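Local coordinates for uncharacterized protein (Bacteroides fragilis, PDB 4FR9) that is of unknown function but probably belongs to the beta-lactamase-inhibitor-like proteins of the PepSY clan, at residues P12-A15 against I16-A19. Residues are numbered along the deposited sequence; the frame is centred on the assembly and turned at random.
Sequences PSQA and IQDA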
loop_
_atom_site.group_PDB
_atom_site.type_symbol
_atom_site.label_atom_id
_atom_site.label_comp_id
_atom_site.label_asym_id
_atom_site.label_seq_id
_atom_site.Cartn_x
_atom_site.Cartn_y
_atom_site.Cartn_z
ATOM N N PRO A 12 14.989 -13.532 -4.868
ATOM C CA PRO A 12 15.723 -12.297 -4.730
ATOM C C PRO A 12 17.141 -12.537 -4.223
ATOM O O PRO A 12 17.388 -13.433 -3.426
ATOM C CB PRO A 12 14.912 -11.521 -3.679
ATOM C CG PRO A 12 14.227 -12.605 -2.875
ATOM C CD PRO A 12 13.916 -13.672 -3.871
ATOM N N SER A 13 18.023 -11.661 -4.644
ATOM C CA SER A 13 19.374 -11.648 -4.128
ATOM C C SER A 13 19.366 -11.528 -2.604
ATOM O O SER A 13 18.426 -10.993 -2.000
ATOM C CB SER A 13 20.113 -10.435 -4.693
ATOM O OG SER A 13 19.530 -9.216 -4.234
ATOM N N GLN A 14 20.446 -11.960 -1.977
ATOM C CA GLN A 14 20.579 -11.829 -0.550
ATOM C C GLN A 14 20.517 -10.344 -0.147
ATOM O O GLN A 14 19.983 -10.020 0.907
ATOM C CB GLN A 14 21.876 -12.481 -0.039
ATOM C CG GLN A 14 21.913 -12.565 1.461
ATOM C CD GLN A 14 20.797 -13.423 2.042
ATOM O OE1 GLN A 14 20.563 -14.558 1.578
ATOM N NE2 GLN A 14 20.121 -12.919 3.068
ATOM N N ALA A 15 21.049 -9.462 -0.983
ATOM C CA ALA A 15 21.025 -8.033 -0.689
ATOM C C ALA A 15 19.577 -7.513 -0.545
ATOM O O ALA A 15 19.302 -6.708 0.341
ATOM C CB ALA A 15 21.766 -7.245 -1.735
ATOM N N ILE A 16 18.674 -7.949 -1.415
ATOM C CA ILE A 16 17.292 -7.565 -1.298
ATOM C C ILE A 16 16.695 -8.104 -0.018
ATOM O O ILE A 16 15.973 -7.397 0.695
ATOM C CB ILE A 16 16.496 -8.028 -2.548
ATOM C CG1 ILE A 16 16.829 -7.179 -3.770
ATOM C CG2 ILE A 16 14.997 -7.960 -2.262
ATOM C CD1 ILE A 16 16.237 -7.694 -5.104
ATOM N N GLN A 17 16.977 -9.372 0.301
ATOM C CA GLN A 17 16.485 -9.976 1.527
ATOM C C GLN A 17 17.002 -9.244 2.766
ATOM O O GLN A 17 16.253 -9.019 3.713
ATOM C CB GLN A 17 16.795 -11.456 1.580
ATOM C CG GLN A 17 16.204 -12.192 0.373
ATOM C CD GLN A 17 16.444 -13.647 0.448
ATOM O OE1 GLN A 17 16.065 -14.267 1.436
ATOM N NE2 GLN A 17 17.044 -14.220 -0.606
ATOM N N ASP A 18 18.290 -8.888 2.745
ATOM C CA ASP A 18 18.890 -8.137 3.844
ATOM C C ASP A 18 18.302 -6.735 4.002
ATOM O O ASP A 18 18.154 -6.235 5.128
ATOM C CB ASP A 18 20.405 -8.009 3.633
ATOM C CG ASP A 18 21.154 -9.326 3.769
ATOM O OD1 ASP A 18 20.592 -10.303 4.329
ATOM O OD2 ASP A 18 22.294 -9.337 3.265
ATOM N N ALA A 19 17.952 -6.118 2.881
ATOM C CA ALA A 19 17.340 -4.803 2.897
ATOM C C ALA A 19 15.973 -4.859 3.563
ATOM O O ALA A 19 15.629 -3.982 4.362
ATOM C CB ALA A 19 17.241 -4.256 1.464
HETATM O O HOH W 1 17.793 -14.304 4.172
#
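The Q14 amide directs NE2 within its own plane to D18 OD1, 2.9 Å away and nearly straight at 171°, yet the carboxylate is met from above its face, the two planes lying 47° apart. A bend at chi2 (62°) brings the Q14 amide round to D18, although its CB points away from 16-19. The Q17 amide likewise donates through NE2, but to P12 O at 2.9 Å, in a more bent bond that approaches from above the carbonyl plane. One water bridges the two amides, accepting from Q14 NE2 and donating to Q17 OE1 over 3.2 Å. At the start of helix 14-19 S13 is the N-cap, its OG, set between the backbone N and the carbonyl carbon, accepting from I16 N at 3.2 Å, and the helix then proceeds through Q17 N to S13 O and D18 N to Q14 O (2.7 Å). On the buried side P12 CB packs against I16 CG2 at 3.8 Å, and both residues also touch W32 and Y39, Y39 belonging to strand 39-41, one edge of the antiparallel sheet.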